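Side-chain contacts in periplasmic beta-glucosidase (Pseudomonas aeruginosa, PDB 6R5T), which probably hydrolyses terminal, non-reducing beta-D-glucosyl residues in the periplasm, releasing beta-D-glucose: residues 48-53 against 285-290; 20-25 against 319-324. The protein carries 1 engineered substitution. All coordinates share one frame; numbering follows the deposited sequence.

How the contacts relate
Both contacts belong to the TIM-barrel-like N-terminal part of this family 3 glycoside hydrolase, and their centres lie about 11 Å apart. In chain order come 20-25, 48-53, 285-290 and 319-324, which nests contact 1 inside the loop that contact 2 closes. Strand 24-26 ties them together: in the parallel sheet it sits between strands 48-50 and 286-287, the two that contact 1 brings together. A salt bridge from Arg-24 NE to Asp-290 OD1 (2.8 Å) adds a side-chain link. Contact 1 reaches the sugar pocket at the C-terminal ends of its strands, whereas contact 2 joins two helix ends beside the starts of strands, towards the opposite end of the barrel.

Contact 1. Residues 48-53 against 285-290; sequences AIFNTV and MNMNDD. With GAL (beta-D-galactopyranose), chain C.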
ATOM      1  N   ALA A  48     -27.322  22.182  16.345  1.00 15.26           N
ATOM      2  CA  ALA A  48     -27.733  21.720  15.023  1.00 15.62           C
ATOM      3  C   ALA A  48     -28.111  20.262  15.065  1.00 14.51           C
ATOM      4  O   ALA A  48     -27.771  19.545  16.007  1.00 14.30           O
ATOM      5  CB  ALA A  48     -26.593  21.951  14.056  1.00 17.06           C
ATOM      6  N   ILE A  49     -28.836  19.881  14.029  1.00 15.18           N
ATOM      7  CA  ILE A  49     -29.421  18.543  13.909  1.00 14.77           C
ATOM      8  C   ILE A  49     -28.883  17.971  12.610  1.00 15.30           C
ATOM      9  O   ILE A  49     -28.768  18.714  11.626  1.00 14.53           O
ATOM     10  CB  ILE A  49     -30.940  18.657  13.886  1.00 17.70           C
ATOM     11  CG1 ILE A  49     -31.471  19.285  15.171  1.00 20.43           C
ATOM     12  CG2 ILE A  49     -31.592  17.308  13.615  1.00 18.64           C
ATOM     13  CD1 ILE A  49     -31.264  18.471  16.372  1.00 20.98           C
ATOM     14  N   PHE A  50     -28.678  16.670  12.587  1.00 15.46           N
ATOM     15  CA  PHE A  50     -28.522  15.965  11.290  1.00 14.99           C
ATOM     16  C   PHE A  50     -29.492  14.786  11.257  1.00 15.20           C
ATOM     17  O   PHE A  50     -29.898  14.286  12.314  1.00 16.70           O
ATOM     18  CB  PHE A  50     -27.074  15.559  11.040  1.00 15.56           C
ATOM     19  CG  PHE A  50     -26.470  14.532  11.957  1.00 16.42           C
ATOM     20  CD1 PHE A  50     -26.068  14.879  13.235  1.00 15.49           C
ATOM     21  CD2 PHE A  50     -26.309  13.217  11.562  1.00 18.67           C
ATOM     22  CE1 PHE A  50     -25.492  13.986  14.101  1.00 17.61           C
ATOM     23  CE2 PHE A  50     -25.772  12.293  12.453  1.00 18.99           C
ATOM     24  CZ  PHE A  50     -25.348  12.671  13.704  1.00 19.11           C
ATOM     25  N   ASN A  51     -29.809  14.373  10.029  1.00 16.74           N
ATOM     26  CA  ASN A  51     -30.636  13.181   9.703  1.00 16.84           C
ATOM     27  C   ASN A  51     -32.124  13.409   9.978  1.00 18.10           C
ATOM     28  O   ASN A  51     -32.856  12.419   9.884  1.00 19.04           O
ATOM     29  CB  ASN A  51     -30.123  11.943  10.435  1.00 20.04           C
ATOM     30  CG  ASN A  51     -28.883  11.320   9.817  1.00 21.60           C
ATOM     31  OD1 ASN A  51     -28.458  11.724   8.745  1.00 21.10           O
ATOM     32  ND2 ASN A  51     -28.267  10.392  10.532  1.00 20.83           N
ATOM     33  N   THR A  52     -32.586  14.648  10.194  1.00 16.52           N
ATOM     34  CA  THR A  52     -34.040  14.984  10.165  1.00 16.99           C
ATOM     35  C   THR A  52     -34.295  15.721   8.855  1.00 17.11           C
ATOM     36  O   THR A  52     -33.651  16.744   8.637  1.00 17.86           O
ATOM     37  CB  THR A  52     -34.426  15.821  11.399  1.00 18.23           C
ATOM     38  OG1 THR A  52     -34.283  14.968  12.528  1.00 19.05           O
ATOM     39  CG2 THR A  52     -35.800  16.414  11.296  1.00 19.12           C
ATOM     40  N   VAL A  53     -35.163  15.209   7.970  1.00 18.40           N
ATOM     41  CA  VAL A  53     -35.054  15.585   6.533  1.00 18.80           C
ATOM     42  C   VAL A  53     -36.390  15.910   5.855  1.00 21.17           C
ATOM     43  O   VAL A  53     -36.427  15.900   4.619  1.00 21.10           O
ATOM     44  CB  VAL A  53     -34.351  14.461   5.744  1.00 20.24           C
ATOM     45  CG1 VAL A  53     -32.965  14.207   6.345  1.00 21.14           C
ATOM     46  CG2 VAL A  53     -35.182  13.206   5.720  1.00 22.11           C
ATOM     47  N   MET A 285     -17.465  21.998  16.142  1.00 16.68           N
ATOM     48  CA  MET A 285     -18.777  21.402  16.424  1.00 16.68           C
ATOM     49  C   MET A 285     -18.569  19.902  16.610  1.00 18.56           C
ATOM     50  O   MET A 285     -17.787  19.225  15.849  1.00 17.43           O
ATOM     51  CB  MET A 285     -19.753  21.790  15.311  1.00 17.74           C
ATOM     52  CG  MET A 285     -21.017  21.055  15.307  1.00 18.29           C
ATOM     53  SD  MET A 285     -22.170  22.010  14.218  1.00 19.94           S
ATOM     54  CE  MET A 285     -23.156  22.851  15.473  1.00 18.52           C
ATOM     55  N   ASN A 286     -19.190  19.388  17.650  1.00 16.62           N
ATOM     56  CA  ASN A 286     -19.042  18.005  18.154  1.00 17.10           C
ATOM     57  C   ASN A 286     -20.238  17.169  17.727  1.00 18.11           C
ATOM     58  O   ASN A 286     -21.367  17.401  18.216  1.00 17.95           O
ATOM     59  CB  ASN A 286     -18.883  18.121  19.665  1.00 19.07           C
ATOM     60  CG  ASN A 286     -18.857  16.848  20.473  1.00 20.10           C
ATOM     61  OD1 ASN A 286     -19.358  16.879  21.619  1.00 22.06           O
ATOM     62  ND2 ASN A 286     -18.244  15.793  19.938  1.00 17.14           N
ATOM     63  N   MET A 287     -19.993  16.208  16.842  1.00 18.08           N
ATOM     64  CA  MET A 287     -21.065  15.336  16.297  1.00 18.71           C
ATOM     65  C   MET A 287     -21.309  14.152  17.222  1.00 19.95           C
ATOM     66  O   MET A 287     -20.412  13.287  17.426  1.00 19.95           O
ATOM     67  CB  MET A 287     -20.736  14.909  14.861  1.00 19.78           C
ATOM     68  CG  MET A 287     -21.816  14.164  14.157  1.00 22.80           C
ATOM     69  SD  MET A 287     -21.241  13.890  12.420  1.00 26.85           S
ATOM     70  CE  MET A 287     -22.753  14.061  11.487  1.00 27.97           C
ATOM     71  N   ASN A 288     -22.526  14.115  17.741  1.00 19.19           N
ATOM     72  CA  ASN A 288     -23.255  13.020  18.410  1.00 21.93           C
ATOM     73  C   ASN A 288     -22.715  12.603  19.781  1.00 19.51           C
ATOM     74  O   ASN A 288     -23.549  12.226  20.574  1.00 22.86           O
ATOM     75  CB  ASN A 288     -23.460  11.858  17.448  1.00 27.75           C
ATOM     76  CG  ASN A 288     -24.914  11.421  17.471  1.00 30.45           C
ATOM     77  OD1 ASN A 288     -25.877  12.215  17.379  1.00 23.87           O
ATOM     78  ND2 ASN A 288     -25.066  10.138  17.720  1.00 40.73           N
ATOM     79  N   ASP A 289     -21.412  12.612  20.103  1.00 19.14           N
ATOM     80  CA  ASP A 289     -20.948  11.921  21.341  1.00 19.49           C
ATOM     81  C   ASP A 289     -21.153  12.779  22.604  1.00 19.85           C
ATOM     82  O   ASP A 289     -21.020  12.228  23.712  1.00 18.45           O
ATOM     83  CB  ASP A 289     -19.534  11.356  21.218  1.00 21.19           C
ATOM     84  CG  ASP A 289     -18.478  12.376  20.916  1.00 23.55           C
ATOM     85  OD1 ASP A 289     -18.577  13.475  21.469  1.00 20.74           O
ATOM     86  OD2 ASP A 289     -17.508  12.005  20.185  1.00 20.07           O
ATOM     87  N   ASP A 290     -21.508  14.052  22.439  1.00 18.44           N
ATOM     88  CA  ASP A 290     -21.811  15.001  23.536  1.00 19.80           C
ATOM     89  C   ASP A 290     -20.630  15.249  24.461  1.00 18.52           C
ATOM     90  O   ASP A 290     -20.843  15.804  25.528  1.00 18.74           O
ATOM     91  CB  ASP A 290     -23.037  14.535  24.318  1.00 21.00           C
ATOM     92  CG  ASP A 290     -24.318  14.739  23.549  1.00 23.26           C
ATOM     93  OD1 ASP A 290     -24.313  15.441  22.524  1.00 22.45           O
ATOM     94  OD2 ASP A 290     -25.317  14.160  23.982  1.00 23.85           O
TER
HETATM   95  C1  GAL C   2     -22.676   8.669  10.316  1.00 29.67           C
HETATM   96  C2  GAL C   2     -23.991   9.178   9.691  1.00 34.60           C
HETATM   97  C3  GAL C   2     -25.103   8.196  10.072  1.00 32.26           C
HETATM   98  C4  GAL C   2     -24.707   6.791   9.558  1.00 31.55           C
HETATM   99  C5  GAL C   2     -23.325   6.429  10.139  1.00 32.12           C
HETATM  100  C6  GAL C   2     -22.802   5.116   9.570  1.00 30.95           C
HETATM  101  O2  GAL C   2     -24.268  10.479  10.182  1.00 34.85           O
HETATM  102  O3  GAL C   2     -26.313   8.632   9.419  1.00 27.40           O
HETATM  103  O4  GAL C   2     -24.642   6.924   8.118  1.00 32.57           O
HETATM  104  O5  GAL C   2     -22.299   7.418   9.775  1.00 31.86           O
HETATM  105  O6  GAL C   2     -21.475   4.867  10.097  1.00 34.30           O
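Phe-50 and Met-287 meet inside the TIM-barrel-like domain, reaching across from strands 48-50 and 286-287, with strand 24-26 intervening between the two backbones. The main interaction is CH-pi: the methyl CE of Met-287 sits 3.5 Å from the centroid of the Phe-50 ring, almost straight above the centre of the face. The sulfur is over the same ring, SD to centroid 4.7 Å, making this a Met-aromatic contact as well. Met-287 gets there because its CG is anti to the backbone N (chi1 -173°) and the chain runs out to SD before bending into the methyl. A second apolar touch lies farther down the barrel, where CE of Met-285 packs on CB of Ala-48 at 3.8 Å.

The amide oxygen of Asn-288 approaches the ring obliquely, as does O2 of the galactose. This OD1, held by a bond from Ser-27 N, lies 3.7 Å from Phe-50 CZ, with the amide and ring planes 71° apart. Separately, within 285-290, Asn-286 ND2 donates to Asp-289 OD1 at 2.8 Å, meeting it from above the carboxylate plane.

Phe-50, Asn-51 and Met-287 line the sugar pocket, where the galactose unit of the bound lactose is also hydrogen-bonded to Glu-486 OE1. Its O2 comes within 3.3 Å of Phe-50 CE2, and Asn-51 ND2 donates to its O3 at 2.9 Å, the N-H...O angle being 156°.

Contact 2. Residues 20-25 against 319-324; sequences IGQLRL and AAKYDL
Gln-22 and Lys-321 provide the closest backbone approach, their CA atoms still 10.5 Å apart. Each lies near the C-terminal end of a helix, 16-22 and 307-323 respectively. Leu-23 N bonds back to Ile-20 O at 3.0 Å, and the chain then enters strand 24-26. In the second helix, Asp-323 N still reaches Ala-319 O in the helical pattern.

Side chains bridge this wide gap with one hydrogen bond: Lys-321 NZ donates to Gln-22 OE1 at 2.7 Å. The lysine does most of the reaching, extended beyond CG as far as the ammonium. Gln-22 bends at chi2 (-61°) and presents its carbonyl to that end. The donor approaches at a C=O...N angle of 128°, 17° out of the carbonyl plane.

The ammonium is buried, yet Gly-47 O and Pro-73 O accept from it too, so three carbonyl oxygens grip it; their partial negative charge probably favours the protonated lysine. Those two backbone carbonyls lie just ahead of strands 48-50 and 75-78. The lysine thus ties helix 307-323 to the N-terminal ends of neighbouring strands, at the end of a TIM-type barrel opposite the one where active sites of this fold lie.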
ATOM      1  N   ILE A  20     -21.611  26.872  24.603  1.00 14.86           N
ATOM      2  CA  ILE A  20     -21.281  25.432  24.444  1.00 15.81           C
ATOM      3  C   ILE A  20     -22.455  24.698  23.803  1.00 16.42           C
ATOM      4  O   ILE A  20     -22.197  23.780  22.966  1.00 16.90           O
ATOM      5  CB  ILE A  20     -20.876  24.843  25.791  1.00 17.39           C
ATOM      6  CG1 ILE A  20     -19.562  25.483  26.241  1.00 17.03           C
ATOM      7  CG2 ILE A  20     -20.820  23.312  25.692  1.00 18.62           C
ATOM      8  CD1 ILE A  20     -19.216  25.228  27.695  1.00 18.33           C
ATOM      9  N   GLY A  21     -23.704  25.083  24.092  1.00 15.99           N
ATOM     10  CA  GLY A  21     -24.863  24.447  23.435  1.00 17.33           C
ATOM     11  C   GLY A  21     -24.799  24.562  21.916  1.00 15.36           C
ATOM     12  O   GLY A  21     -25.240  23.667  21.207  1.00 16.30           O
ATOM     13  N   GLN A  22     -24.296  25.667  21.411  1.00 14.43           N
ATOM     14  CA  GLN A  22     -24.182  25.918  19.956  1.00 15.28           C
ATOM     15  C   GLN A  22     -23.273  24.882  19.291  1.00 15.18           C
ATOM     16  O   GLN A  22     -23.462  24.652  18.072  1.00 16.33           O
ATOM     17  CB  GLN A  22     -23.669  27.309  19.664  1.00 14.74           C
ATOM     18  CG  GLN A  22     -24.763  28.356  19.982  1.00 14.75           C
ATOM     19  CD  GLN A  22     -25.982  28.128  19.135  1.00 15.29           C
ATOM     20  OE1 GLN A  22     -25.895  28.209  17.903  1.00 15.72           O
ATOM     21  NE2 GLN A  22     -27.106  27.796  19.764  1.00 14.84           N
ATOM     22  N   LEU A  23     -22.384  24.270  20.054  1.00 15.11           N
ATOM     23  CA  LEU A  23     -21.353  23.373  19.467  1.00 15.60           C
ATOM     24  C   LEU A  23     -21.909  21.959  19.340  1.00 16.39           C
ATOM     25  O   LEU A  23     -21.200  21.088  18.787  1.00 15.27           O
ATOM     26  CB  LEU A  23     -20.096  23.398  20.330  1.00 15.83           C
ATOM     27  CG  LEU A  23     -19.575  24.793  20.704  1.00 14.06           C
ATOM     28  CD1 LEU A  23     -18.299  24.653  21.476  1.00 14.95           C
ATOM     29  CD2 LEU A  23     -19.413  25.689  19.471  1.00 16.11           C
ATOM     30  N   ARG A  24     -23.131  21.718  19.785  1.00 14.58           N
ATOM     31  CA  ARG A  24     -23.660  20.350  19.865  1.00 14.95           C
ATOM     32  C   ARG A  24     -24.467  20.034  18.623  1.00 15.31           C
ATOM     33  O   ARG A  24     -25.464  20.727  18.343  1.00 16.58           O
ATOM     34  CB  ARG A  24     -24.528  20.226  21.108  1.00 17.37           C
ATOM     35  CG  ARG A  24     -24.972  18.815  21.370  1.00 19.61           C
ATOM     36  CD  ARG A  24     -25.630  18.741  22.722  1.00 21.94           C
ATOM     37  NE  ARG A  24     -26.172  17.430  22.993  1.00 22.22           N
ATOM     38  CZ  ARG A  24     -27.341  17.183  23.566  1.00 28.05           C
ATOM     39  NH1 ARG A  24     -28.117  18.183  23.926  1.00 27.03           N
ATOM     40  NH2 ARG A  24     -27.740  15.936  23.772  1.00 26.09           N
ATOM     41  N   LEU A  25     -24.003  19.020  17.865  1.00 14.69           N
ATOM     42  CA  LEU A  25     -24.672  18.543  16.644  1.00 15.05           C
ATOM     43  C   LEU A  25     -25.147  17.119  16.904  1.00 15.71           C
ATOM     44  O   LEU A  25     -24.317  16.266  17.200  1.00 16.02           O
ATOM     45  CB  LEU A  25     -23.652  18.589  15.516  1.00 15.19           C
ATOM     46  CG  LEU A  25     -24.031  17.877  14.233  1.00 15.44           C
ATOM     47  CD1 LEU A  25     -25.252  18.504  13.623  1.00 17.01           C
ATOM     48  CD2 LEU A  25     -22.845  17.944  13.240  1.00 15.77           C
ATOM     49  N   ALA A 319     -21.815  32.264  12.842  1.00 18.07           N
ATOM     50  CA  ALA A 319     -21.524  32.863  11.523  1.00 16.75           C
ATOM     51  C   ALA A 319     -22.113  31.975  10.419  1.00 16.48           C
ATOM     52  O   ALA A 319     -22.600  32.500   9.441  1.00 17.59           O
ATOM     53  CB  ALA A 319     -20.057  33.059  11.339  1.00 18.08           C
ATOM     54  N   ALA A 320     -22.085  30.657  10.562  1.00 16.43           N
ATOM     55  CA  ALA A 320     -22.714  29.773   9.565  1.00 16.07           C
ATOM     56  C   ALA A 320     -24.220  30.012   9.521  1.00 16.10           C
ATOM     57  O   ALA A 320     -24.816  30.101   8.431  1.00 15.51           O
ATOM     58  CB  ALA A 320     -22.406  28.335   9.869  1.00 15.84           C
ATOM     59  N   LYS A 321     -24.847  30.127  10.682  1.00 14.45           N
ATOM     60  CA  LYS A 321     -26.304  30.362  10.725  1.00 15.49           C
ATOM     61  C   LYS A 321     -26.631  31.726  10.107  1.00 14.80           C
ATOM     62  O   LYS A 321     -27.669  31.824   9.438  1.00 16.79           O
ATOM     63  CB  LYS A 321     -26.728  30.283  12.171  1.00 16.29           C
ATOM     64  CG  LYS A 321     -26.615  28.878  12.736  1.00 15.53           C
ATOM     65  CD  LYS A 321     -27.024  28.750  14.193  1.00 14.87           C
ATOM     66  CE  LYS A 321     -26.993  27.310  14.640  1.00 16.44           C
ATOM     67  NZ  LYS A 321     -27.539  27.107  15.997  1.00 17.28           N
ATOM     68  N   TYR A 322     -25.778  32.708  10.338  1.00 16.33           N
ATOM     69  CA  TYR A 322     -25.968  34.082   9.811  1.00 17.39           C
ATOM     70  C   TYR A 322     -25.971  34.004   8.265  1.00 18.03           C
ATOM     71  O   TYR A 322     -26.912  34.437   7.602  1.00 18.08           O
ATOM     72  CB  TYR A 322     -24.894  34.998  10.398  1.00 19.02           C
ATOM     73  CG  TYR A 322     -25.002  36.441   9.964  1.00 21.21           C
ATOM     74  CD1 TYR A 322     -24.559  36.847   8.718  1.00 26.22           C
ATOM     75  CD2 TYR A 322     -25.555  37.383  10.812  1.00 25.03           C
ATOM     76  CE1 TYR A 322     -24.610  38.178   8.333  1.00 29.04           C
ATOM     77  CE2 TYR A 322     -25.667  38.703  10.421  1.00 28.11           C
ATOM     78  CZ  TYR A 322     -25.189  39.101   9.188  1.00 32.72           C
ATOM     79  OH  TYR A 322     -25.253  40.425   8.840  1.00 35.09           O
ATOM     80  N   ASP A 323     -24.948  33.334   7.707  1.00 18.10           N
ATOM     81  CA  ASP A 323     -24.788  33.237   6.240  1.00 20.50           C
ATOM     82  C   ASP A 323     -25.960  32.455   5.630  1.00 18.11           C
ATOM     83  O   ASP A 323     -26.338  32.797   4.486  1.00 18.75           O
ATOM     84  CB  ASP A 323     -23.452  32.622   5.858  1.00 18.32           C
ATOM     85  CG  ASP A 323     -22.271  33.517   6.137  1.00 20.42           C
ATOM     86  OD1 ASP A 323     -22.481  34.761   6.447  1.00 22.19           O
ATOM     87  OD2 ASP A 323     -21.126  32.970   6.119  1.00 25.01           O
ATOM     88  N   LEU A 324     -26.505  31.478   6.349  1.00 16.79           N
ATOM     89  CA  LEU A 324     -27.643  30.664   5.877  1.00 16.00           C
ATOM     90  C   LEU A 324     -28.979  31.432   5.922  1.00 16.94           C
ATOM     91  O   LEU A 324     -29.987  30.918   5.453  1.00 17.56           O
ATOM     92  CB  LEU A 324     -27.693  29.391   6.698  1.00 15.91           C
ATOM     93  CG  LEU A 324     -26.678  28.358   6.221  1.00 15.40           C
ATOM     94  CD1 LEU A 324     -26.506  27.276   7.243  1.00 17.05           C
ATOM     95  CD2 LEU A 324     -27.147  27.775   4.913  1.00 16.07           C
TER